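Local coordinates for protein erythromycin B/D C-12 hydroxylase (Saccharopolyspora erythraea, PDB 2XFH) that hydroxylates C-12 of the macrolactone ring of erythromycin D to give erythromycin C, as a heme-dependent cytochrome P450 monooxygenase of erythromycin biosynthesis, at residues L139-P144 against A241-T246; G167-I172 against E184-V189; Y284-P289 against I392-R397. The protein carries 1 engineered substitution. All coordinates share one frame; numbering follows the deposited sequence. Where two conformers were deposited one is given.

Contact 1: residues L139-P144 against A241-T246. With HEM (protoporphyrin IX containing Fe), chain B; CL6 (1-[(2-chlorophenyl)(diphenyl)methyl]-1H-imidazole), chain C.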
# COMPACT_ATOMS: atom_id res chain seq x y z
N LEU A 139 7.80 13.68 6.76
CA LEU A 139 6.35 13.42 6.96
C LEU A 139 5.90 12.01 6.68
O LEU A 139 5.35 11.33 7.59
CB LEU A 139 5.48 14.44 6.21
CG LEU A 139 3.96 14.27 6.38
CD1 LEU A 139 3.59 14.50 7.85
CD2 LEU A 139 3.17 15.23 5.47
N ALA A 140 6.16 11.54 5.46
CA ALA A 140 5.57 10.30 4.98
C ALA A 140 6.08 9.09 5.75
O ALA A 140 5.37 8.13 5.85
CB ALA A 140 5.80 10.14 3.48
N PHE A 141 7.30 9.16 6.30
CA PHE A 141 7.86 8.10 7.12
C PHE A 141 7.37 8.17 8.59
O PHE A 141 6.82 7.18 9.08
CB PHE A 141 9.41 8.13 7.04
CG PHE A 141 10.03 6.85 6.54
CD1 PHE A 141 9.66 6.31 5.29
CD2 PHE A 141 11.03 6.21 7.28
CE1 PHE A 141 10.24 5.15 4.81
CE2 PHE A 141 11.62 5.02 6.82
CZ PHE A 141 11.22 4.49 5.58
N PRO A 142 7.56 9.31 9.30
CA PRO A 142 7.12 9.40 10.72
C PRO A 142 5.59 9.39 10.93
O PRO A 142 5.11 8.77 11.88
CB PRO A 142 7.69 10.75 11.18
CG PRO A 142 8.75 11.08 10.18
CD PRO A 142 8.25 10.56 8.90
N LEU A 143 4.81 10.04 10.07
CA LEU A 143 3.35 10.07 10.32
C LEU A 143 2.72 8.70 10.51
O LEU A 143 2.08 8.47 11.55
CB LEU A 143 2.60 10.89 9.27
CG LEU A 143 1.08 10.88 9.25
CD1 LEU A 143 0.52 11.52 10.48
CD2 LEU A 143 0.61 11.59 7.96
N PRO A 144 2.88 7.77 9.52
CA PRO A 144 2.12 6.52 9.66
C PRO A 144 2.59 5.67 10.82
O PRO A 144 1.79 4.95 11.38
CB PRO A 144 2.42 5.78 8.35
CG PRO A 144 3.73 6.31 7.90
CD PRO A 144 3.65 7.79 8.27
N ALA A 241 2.05 -1.91 6.32
CA ALA A 241 1.12 -1.38 5.32
C ALA A 241 1.03 0.13 5.32
O ALA A 241 1.16 0.77 4.27
CB ALA A 241 -0.28 -1.98 5.50
N GLY A 242 0.77 0.70 6.50
CA GLY A 242 0.64 2.18 6.65
C GLY A 242 1.96 2.87 6.32
O GLY A 242 2.01 3.89 5.62
N HIS A 243 3.05 2.28 6.79
CA HIS A 243 4.37 2.89 6.60
C HIS A 243 4.77 2.96 5.12
O HIS A 243 5.02 4.06 4.59
CB HIS A 243 5.41 2.13 7.42
CG HIS A 243 6.74 2.81 7.48
ND1 HIS A 243 7.78 2.33 8.25
CD2 HIS A 243 7.19 3.95 6.90
CE1 HIS A 243 8.82 3.13 8.12
NE2 HIS A 243 8.49 4.12 7.30
N ILE A 244 4.85 1.81 4.47
CA ILE A 244 5.25 1.74 3.06
C ILE A 244 4.27 2.49 2.16
O ILE A 244 4.69 3.19 1.24
CB ILE A 244 5.44 0.26 2.54
CG1 ILE A 244 6.14 0.23 1.17
CG2 ILE A 244 4.09 -0.50 2.34
CD1 ILE A 244 7.30 1.14 1.02
N THR A 245 2.98 2.33 2.41
CA THR A 245 2.01 2.94 1.50
C THR A 245 1.90 4.45 1.65
O THR A 245 1.72 5.15 0.65
CB THR A 245 0.62 2.27 1.49
OG1 THR A 245 -0.09 2.58 2.69
CG2 THR A 245 0.74 0.74 1.30
N THR A 246 2.04 4.99 2.86
CA THR A 246 2.01 6.45 2.97
C THR A 246 3.27 7.03 2.33
O THR A 246 3.21 8.02 1.62
CB THR A 246 1.80 6.97 4.40
OG1 THR A 246 0.55 6.46 4.88
CG2 THR A 246 1.71 8.49 4.44
CHA HEM B . -4.93 -5.74 0.93
CHB HEM B . -3.23 -1.95 -1.52
CHC HEM B . -3.07 0.76 2.45
CHD HEM B . -3.97 -3.26 4.99
C1A HEM B . -4.55 -4.91 -0.09
C2A HEM B . -4.58 -5.22 -1.49
C3A HEM B . -4.09 -4.19 -2.16
C4A HEM B . -3.74 -3.18 -1.20
CMA HEM B . -3.96 -4.05 -3.72
CAA HEM B . -5.13 -6.52 -2.08
CBA HEM B . -4.12 -7.65 -2.05
CGA HEM B . -4.69 -8.89 -2.70
O1A HEM B . -5.78 -8.86 -3.32
O2A HEM B . -4.00 -9.94 -2.69
C1B HEM B . -3.08 -0.87 -0.69
C2B HEM B . -2.73 0.49 -1.08
C3B HEM B . -2.69 1.23 0.06
C4B HEM B . -3.02 0.36 1.15
CMB HEM B . -2.44 1.00 -2.51
CAB HEM B . -2.38 2.73 0.30
CBB HEM B . -2.42 3.72 -0.62
C1C HEM B . -3.28 -0.09 3.51
C2C HEM B . -3.33 0.28 4.91
C3C HEM B . -3.60 -0.84 5.59
C4C HEM B . -3.71 -1.94 4.67
CMC HEM B . -3.16 1.71 5.47
CAC HEM B . -3.74 -0.90 7.10
CBC HEM B . -4.54 -1.85 7.62
C1D HEM B . -4.34 -4.30 4.18
C2D HEM B . -4.73 -5.63 4.61
C3D HEM B . -4.98 -6.40 3.33
C4D HEM B . -4.76 -5.46 2.26
CMD HEM B . -4.85 -6.19 6.04
CAD HEM B . -5.46 -7.83 3.16
CBD HEM B . -6.99 -7.74 2.94
CGD HEM B . -7.53 -9.13 2.70
O1D HEM B . -6.74 -10.05 2.33
O2D HEM B . -8.77 -9.34 2.88
NA HEM B . -4.02 -3.65 0.07
NB HEM B . -3.25 -0.93 0.65
NC HEM B . -3.53 -1.43 3.39
ND HEM B . -4.38 -4.25 2.80
FE HEM B . -3.84 -2.55 1.71
CLAY CL6 C . 1.98 -4.70 4.26
CAX CL6 C . 2.80 -4.92 2.69
CAV CL6 C . 4.17 -4.61 2.66
CAT CL6 C . 4.89 -4.76 1.48
CAS CL6 C . 4.26 -5.18 0.32
CAU CL6 C . 2.89 -5.50 0.35
CAW CL6 C . 2.14 -5.38 1.53
CAR CL6 C . 0.65 -5.70 1.51
CAC CL6 C . 0.36 -6.64 2.66
CAE CL6 C . -0.75 -6.47 3.47
CAF CL6 C . -1.02 -7.32 4.55
CAD CL6 C . -0.16 -8.38 4.79
CAB CL6 C . 0.96 -8.57 3.99
CAA CL6 C . 1.22 -7.72 2.93
NAO CL6 C . -0.15 -4.43 1.69
CAM CL6 C . -1.45 -4.39 1.48
NAN CL6 C . -1.82 -3.12 1.79
CAQ CL6 C . -0.74 -2.41 2.17
CAP CL6 C . 0.36 -3.28 2.13
CAL CL6 C . 0.28 -6.32 0.16
CAK CL6 C . 0.17 -5.50 -0.98
CAI CL6 C . -0.17 -6.06 -2.21
CAG CL6 C . -0.39 -7.44 -2.32
CAH CL6 C . -0.29 -8.27 -1.20
CAJ CL6 C . 0.04 -7.71 0.03

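Contact 2: residues G167-I172 against E184-V189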
# COMPACT_ATOMS: atom_id res chain seq x y z
N GLY A 167 11.06 0.89 9.20
CA GLY A 167 12.03 1.46 8.25
C GLY A 167 12.98 0.43 7.66
O GLY A 167 13.24 0.44 6.45
N ALA A 168 13.53 -0.45 8.50
CA ALA A 168 14.52 -1.43 8.00
C ALA A 168 13.88 -2.37 7.02
O ALA A 168 14.51 -2.71 6.02
CB ALA A 168 15.15 -2.22 9.11
N LEU A 169 12.64 -2.78 7.29
CA LEU A 169 11.87 -3.56 6.34
C LEU A 169 11.54 -2.78 5.06
O LEU A 169 11.61 -3.35 3.98
CB LEU A 169 10.63 -4.18 7.01
CG LEU A 169 10.93 -5.32 8.01
CD1 LEU A 169 9.72 -5.61 8.93
CD2 LEU A 169 11.39 -6.60 7.32
N VAL A 170 11.20 -1.50 5.17
CA VAL A 170 10.98 -0.67 3.96
C VAL A 170 12.27 -0.61 3.14
O VAL A 170 12.26 -0.84 1.93
CB VAL A 170 10.45 0.75 4.30
CG1 VAL A 170 10.64 1.69 3.13
CG2 VAL A 170 8.95 0.69 4.70
N ASP A 171 13.40 -0.35 3.80
CA ASP A 171 14.70 -0.31 3.10
C ASP A 171 15.03 -1.57 2.28
O ASP A 171 15.54 -1.46 1.16
CB ASP A 171 15.83 0.04 4.06
CG ASP A 171 15.71 1.46 4.60
OD1 ASP A 171 15.08 2.30 3.93
OD2 ASP A 171 16.22 1.73 5.70
N ILE A 172 14.70 -2.74 2.83
CA ILE A 172 14.89 -4.04 2.16
C ILE A 172 14.18 -4.12 0.80
O ILE A 172 14.66 -4.79 -0.12
CB ILE A 172 14.44 -5.21 3.07
CG1 ILE A 172 15.35 -5.36 4.29
CG2 ILE A 172 14.42 -6.54 2.34
CD1 ILE A 172 14.83 -6.36 5.33
N GLU A 184 16.18 -14.10 4.74
CA GLU A 184 16.93 -14.05 5.99
C GLU A 184 17.02 -12.64 6.56
O GLU A 184 16.88 -12.44 7.75
CB GLU A 184 18.36 -14.57 5.79
CG GLU A 184 18.49 -15.68 4.76
CD GLU A 184 19.60 -16.65 5.10
OE1 GLU A 184 20.73 -16.18 5.31
OE2 GLU A 184 19.34 -17.87 5.17
N ARG A 185 17.26 -11.66 5.68
CA ARG A 185 17.30 -10.26 6.10
C ARG A 185 15.95 -9.79 6.65
O ARG A 185 15.88 -9.07 7.65
CB ARG A 185 17.70 -9.37 4.92
CG ARG A 185 19.14 -9.52 4.50
CD ARG A 185 19.38 -8.78 3.20
NE ARG A 185 20.79 -8.76 2.84
CZ ARG A 185 21.25 -8.92 1.60
NH1 ARG A 185 20.40 -9.15 0.59
NH2 ARG A 185 22.55 -8.88 1.37
N ILE A 186 14.87 -10.18 5.98
CA ILE A 186 13.52 -9.90 6.47
C ILE A 186 13.32 -10.52 7.87
O ILE A 186 12.87 -9.85 8.80
CB ILE A 186 12.44 -10.38 5.48
CG1 ILE A 186 12.54 -9.56 4.20
CG2 ILE A 186 11.06 -10.25 6.12
CD1 ILE A 186 11.87 -10.15 3.01
N ALA A 187 13.70 -11.78 8.02
CA ALA A 187 13.57 -12.47 9.30
C ALA A 187 14.30 -11.78 10.45
O ALA A 187 13.79 -11.74 11.57
CB ALA A 187 14.00 -13.95 9.17
N ASP A 188 15.47 -11.19 10.19
CA ASP A 188 16.24 -10.59 11.28
C ASP A 188 15.65 -9.32 11.86
O ASP A 188 16.08 -8.86 12.92
CB ASP A 188 17.70 -10.38 10.89
CG ASP A 188 18.40 -11.68 10.56
OD1 ASP A 188 17.79 -12.77 10.73
OD2 ASP A 188 19.56 -11.59 10.08
N VAL A 189 14.68 -8.75 11.15
CA VAL A 189 13.97 -7.56 11.59
C VAL A 189 12.55 -7.91 12.02
O VAL A 189 12.03 -7.40 13.01
CB VAL A 189 13.85 -6.51 10.47
CG1 VAL A 189 13.09 -5.28 10.97
CG2 VAL A 189 15.23 -6.12 9.93

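Contact 3: residues Y284-P289 against I392-R397. With CL6 (1-[(2-chlorophenyl)(diphenyl)methyl]-1H-imidazole), chain C; HEM (protoporphyrin IX containing Fe), chain B.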
# COMPACT_ATOMS: atom_id res chain seq x y z
N TYR A 284 -3.38 6.38 -11.41
CA TYR A 284 -2.32 6.74 -12.32
C TYR A 284 -0.97 6.12 -11.93
O TYR A 284 -0.19 5.70 -12.80
CB TYR A 284 -2.24 8.25 -12.30
CG TYR A 284 -1.41 8.86 -13.38
CD1 TYR A 284 -1.88 8.92 -14.68
CD2 TYR A 284 -0.18 9.44 -13.08
CE1 TYR A 284 -1.13 9.52 -15.69
CE2 TYR A 284 0.58 10.05 -14.08
CZ TYR A 284 0.11 10.06 -15.38
OH TYR A 284 0.88 10.66 -16.35
N ARG A 285 -0.72 6.08 -10.62
CA ARG A 285 0.55 5.57 -10.03
C ARG A 285 0.25 4.71 -8.79
O ARG A 285 0.57 5.11 -7.65
CB ARG A 285 1.52 6.71 -9.69
CG ARG A 285 2.30 7.32 -10.93
CD ARG A 285 3.30 8.41 -10.55
NE ARG A 285 4.12 8.79 -11.73
CZ ARG A 285 4.26 10.01 -12.23
NH1 ARG A 285 3.65 11.07 -11.68
NH2 ARG A 285 5.02 10.17 -13.31
N PRO A 286 -0.34 3.54 -9.02
CA PRO A 286 -0.71 2.64 -7.90
C PRO A 286 0.56 2.24 -7.14
O PRO A 286 1.51 1.80 -7.78
CB PRO A 286 -1.31 1.43 -8.63
CG PRO A 286 -0.70 1.48 -10.07
CD PRO A 286 -0.73 2.97 -10.32
N PRO A 287 0.57 2.41 -5.80
CA PRO A 287 1.71 1.94 -5.02
C PRO A 287 2.13 0.49 -5.32
O PRO A 287 3.33 0.23 -5.40
CB PRO A 287 1.25 2.13 -3.57
CG PRO A 287 0.34 3.35 -3.66
CD PRO A 287 -0.45 3.04 -4.93
N PHE A 288 1.16 -0.42 -5.50
CA PHE A 288 1.42 -1.81 -5.92
C PHE A 288 0.94 -2.10 -7.35
O PHE A 288 -0.26 -2.36 -7.58
CB PHE A 288 0.76 -2.80 -4.96
CG PHE A 288 1.15 -2.59 -3.53
CD1 PHE A 288 0.27 -2.03 -2.63
CD2 PHE A 288 2.43 -2.89 -3.12
CE1 PHE A 288 0.62 -1.80 -1.32
CE2 PHE A 288 2.81 -2.69 -1.80
CZ PHE A 288 1.90 -2.14 -0.90
N PRO A 289 1.86 -2.08 -8.32
CA PRO A 289 1.48 -2.39 -9.70
C PRO A 289 0.97 -3.82 -9.96
O PRO A 289 0.28 -4.04 -10.96
CB PRO A 289 2.79 -2.19 -10.49
CG PRO A 289 3.67 -1.43 -9.63
CD PRO A 289 3.30 -1.80 -8.20
N ILE A 392 8.53 -4.52 -6.52
CA ILE A 392 7.30 -4.57 -5.70
C ILE A 392 6.48 -3.27 -5.73
O ILE A 392 5.31 -3.30 -6.12
CB ILE A 392 7.55 -5.04 -4.22
CG1 ILE A 392 8.44 -6.31 -4.17
CG2 ILE A 392 6.21 -5.26 -3.48
CD1 ILE A 392 7.97 -7.50 -5.06
N VAL A 393 7.10 -2.16 -5.34
CA VAL A 393 6.43 -0.87 -5.14
C VAL A 393 6.69 0.07 -6.32
O VAL A 393 7.77 0.06 -6.91
CB VAL A 393 6.93 -0.24 -3.80
CG1 VAL A 393 7.04 1.26 -3.88
CG2 VAL A 393 6.06 -0.70 -2.60
N LEU A 394 5.70 0.89 -6.67
CA LEU A 394 5.90 1.91 -7.69
C LEU A 394 6.04 3.27 -7.02
O LEU A 394 5.05 3.88 -6.64
CB LEU A 394 4.76 1.90 -8.74
CG LEU A 394 4.89 2.94 -9.87
CD1 LEU A 394 5.87 2.43 -10.89
CD2 LEU A 394 3.54 3.23 -10.52
N GLY A 395 7.28 3.73 -6.83
CA GLY A 395 7.52 5.08 -6.32
C GLY A 395 8.95 5.22 -5.80
O GLY A 395 9.83 4.43 -6.18
N THR A 396 9.17 6.20 -4.92
CA THR A 396 10.51 6.52 -4.43
C THR A 396 10.67 6.45 -2.92
O THR A 396 9.76 6.78 -2.18
CB THR A 396 10.97 7.91 -4.93
OG1 THR A 396 10.09 8.93 -4.44
CG2 THR A 396 10.97 7.94 -6.46
N ARG A 397 11.85 6.04 -2.48
CA ARG A 397 12.19 5.95 -1.07
C ARG A 397 12.32 7.32 -0.43
O ARG A 397 12.04 7.47 0.76
CB ARG A 397 13.48 5.13 -0.90
CG ARG A 397 14.04 5.11 0.50
CD ARG A 397 13.14 4.36 1.50
NE ARG A 397 13.71 4.45 2.85
CZ ARG A 397 13.65 5.51 3.66
NH1 ARG A 397 13.03 6.65 3.32
NH2 ARG A 397 14.24 5.43 4.84
CLAY CL6 C . 1.98 -4.70 4.26
CAX CL6 C . 2.80 -4.92 2.69
CAV CL6 C . 4.17 -4.61 2.66
CAT CL6 C . 4.89 -4.76 1.48
CAS CL6 C . 4.26 -5.18 0.32
CAU CL6 C . 2.89 -5.50 0.35
CAW CL6 C . 2.14 -5.38 1.53
CAR CL6 C . 0.65 -5.70 1.51
CAC CL6 C . 0.36 -6.64 2.66
CAE CL6 C . -0.75 -6.47 3.47
CAF CL6 C . -1.02 -7.32 4.55
CAD CL6 C . -0.16 -8.38 4.79
CAB CL6 C . 0.96 -8.57 3.99
CAA CL6 C . 1.22 -7.72 2.93
NAO CL6 C . -0.15 -4.43 1.69
CAM CL6 C . -1.45 -4.39 1.48
NAN CL6 C . -1.82 -3.12 1.79
CAQ CL6 C . -0.74 -2.41 2.17
CAP CL6 C . 0.36 -3.28 2.13
CAL CL6 C . 0.28 -6.32 0.16
CAK CL6 C . 0.17 -5.50 -0.98
CAI CL6 C . -0.17 -6.06 -2.21
CAG CL6 C . -0.39 -7.44 -2.32
CAH CL6 C . -0.29 -8.27 -1.20
CAJ CL6 C . 0.04 -7.71 0.03
CHA HEM B . -4.93 -5.74 0.93
CHB HEM B . -3.23 -1.95 -1.52
CHC HEM B . -3.07 0.76 2.45
CHD HEM B . -3.97 -3.26 4.99
C1A HEM B . -4.55 -4.91 -0.09
C2A HEM B . -4.58 -5.22 -1.49
C3A HEM B . -4.09 -4.19 -2.16
C4A HEM B . -3.74 -3.18 -1.20
CMA HEM B . -3.96 -4.05 -3.72
CAA HEM B . -5.13 -6.52 -2.08
CBA HEM B . -4.12 -7.65 -2.05
CGA HEM B . -4.69 -8.89 -2.70
O1A HEM B . -5.78 -8.86 -3.32
O2A HEM B . -4.00 -9.94 -2.69
C1B HEM B . -3.08 -0.87 -0.69
C2B HEM B . -2.73 0.49 -1.08
C3B HEM B . -2.69 1.23 0.06
C4B HEM B . -3.02 0.36 1.15
CMB HEM B . -2.44 1.00 -2.51
CAB HEM B . -2.38 2.73 0.30
CBB HEM B . -2.42 3.72 -0.62
C1C HEM B . -3.28 -0.09 3.51
C2C HEM B . -3.33 0.28 4.91
C3C HEM B . -3.60 -0.84 5.59
C4C HEM B . -3.71 -1.94 4.67
CMC HEM B . -3.16 1.71 5.47
CAC HEM B . -3.74 -0.90 7.10
CBC HEM B . -4.54 -1.85 7.62
C1D HEM B . -4.34 -4.30 4.18
C2D HEM B . -4.73 -5.63 4.61
C3D HEM B . -4.98 -6.40 3.33
C4D HEM B . -4.76 -5.46 2.26
CMD HEM B . -4.85 -6.19 6.04
CAD HEM B . -5.46 -7.83 3.16
CBD HEM B . -6.99 -7.74 2.94
CGD HEM B . -7.53 -9.13 2.70
O1D HEM B . -6.74 -10.05 2.33
O2D HEM B . -8.77 -9.34 2.88
NA HEM B . -4.02 -3.65 0.07
NB HEM B . -3.25 -0.93 0.65
NC HEM B . -3.53 -1.43 3.39
ND HEM B . -4.38 -4.25 2.80
FE HEM B . -3.84 -2.55 1.71

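Contact 1: residues L139-P144 against A241-T246
F141 and H243 meet in a T-shaped (edge-to-face) stack that fastens the turn between two helices, 135-140 and 142-152, to the long distal helix of the P450 fold, 228-259, at A241-T246, the site of the (A/G)-G-x-(D/E)-T motif, in which I244 takes the place of the usual acid. The imidazole edge is driven into the phenyl face: H243 NE2 stands over the centre of the F141 ring, 2.9 Å above its plane, with the ring planes at 73°. To reach this point the imidazole leaves its helix with CG anti to the backbone N (chi1 -170°), while F141 bends from staggered geometry (chi1 -122°). The other imidazole nitrogen, ND1, is hydrogen-bonded to S166, which fixes the ring's rotation. Beside the stack, P144 lies along the helix backbone, its CB 3.3 Å from G242 O and its CG 3.7 Å from H243 CA. One turn on, A140 CB approaches T246 O at 3.8 Å, and P144 also flanks T246, whose OG1 is hydrogen-bonded to E362. This packing lies on the flank of the helix turned away from the heme. On the heme side, T245 OG1 gives a 2.7 Å hydrogen bond to A241 O, which T245 N also grips from the opposite face of the carbonyl plane. Clotrimazole occupies the distal pocket, its imidazole NAN 2.1 Å from the heme iron, FE. A241 and T245 line that pocket: azole carbon CAQ is touched by A241 CB at 3.4 Å and by T245 CG2 at 3.6 Å.

Contact 2: residues G167-I172 against E184-V189
A 2.8 Å backbone hydrogen bond from D171 N to G167 O belongs to the helix that carries A168, L169 and I172, the residues that pack on I186 and V189. Across the gap the contact is carried by aliphatic side chains, between two helices whose segments run antiparallel at 170° with axes 9.8 Å apart. These are the F and G helices of the cytochrome P450 fold, 159-172 and 182-206, the pair that forms a lid over the active site in this family.

L169 sits between two partners. Its CG lies 3.7 Å from V189 CG1, the two side chains pointing opposite ways as they pass. Its CD2 branch reaches I186 CG2 at 3.9 Å, and there the isoleucine side chain stands nearly perpendicular to it. V189 divides its branches: with CG1 anti to the backbone N (chi1 180°) that methyl faces L169, while CG2 meets A168 CB at 4.0 Å. At the other end, I172 uses both arms. Its CG2 packs on I186 CG1 at 4.0 Å, and the extended CG1-CD1 arm lays CD1 3.7 Å from R185 O, a carbonyl that takes a weak bond from D188 N.

R185 begins toward the partner helix, but its end leads away; in the conformer given, its NH1 forms a salt bridge with D179, so only its base joins the packing. On the inner side, L169 also touches helix 228-259 through L240, and its side chain comes within about 4 Å of a second bound clotrimazole. Being almost wholly aliphatic packing across the gap, without a directional bond between the segments, the interface would probably tolerate small sliding of one helix on the other, consistent with the mobility of this lid in P450s.

Contact 3: residues Y284-P289 against I392-R397
L394 fills the angle formed by R285, P286 and P289, where the loop following the K helix of the P450 fold (274-284) meets a loop, 392-397, from the C-terminal part of the chain. The side chain starts at CB, which rests 3.4 Å from P286 O and 3.6 Å from P289 CG. CG stays beside the same carbonyl. A chi1 of -180° sends the chain away from its own N and brings the tip methyl CD2 to 3.8 Å from R285 CA, with P286 CD also near, so the chain lies along the first half of the proline-rich loop. Its backbone completes the join: L394 N donates a hydrogen bond to P287 O at 2.8 Å and 166°, the donor tilted 28° from the carbonyl plane, and V393 CA makes a CA-H...O contact with that oxygen.

Both loops share a further tie, since N252 of helix 228-259 bonds to R285 O and L394 O. The guanidinium of R285 forms salt bridges with E27 and E259. Toward the pocket, P287 packs against a heme methyl, while F288 presents one face to the clotrimazole, a phenyl carbon of the drug, CAK, lying over the ring centre. The heme approaches at the F288 edge. V393 CG2 supports the ring from the second loop, 3.9 Å from F288 CE2. At the start of this segment, the I392 side chain is about 6 Å from that of Q292, a substrate-binding residue, consistent with the two segments bordering the substrate pocket. F288 CE2 comes within 3.5 Å of clotrimazole CAU.

Contacts 1 and 3 are buried and both touch heme and clotrimazole, one through helix 228-259 and the other through P287 and F288; contact 2 is only partly buried and lies farther out, its centre about 17 Å from the chain centre. Their chemistry follows: contact 1 relies on an aromatic stack and proline packing, contact 3 on a backbone hydrogen bond with apolar support, contact 2 on aliphatic packing almost alone. They join directly. T245 and I244 pack on F288 between contacts 1 and 3, V170 of helix 159-172 packs on F141 and I244, and R397 pairs with D171 in a salt bridge (R397 NE to D171 OD1 2.8 Å), tying the lid helix to the C-terminal loop.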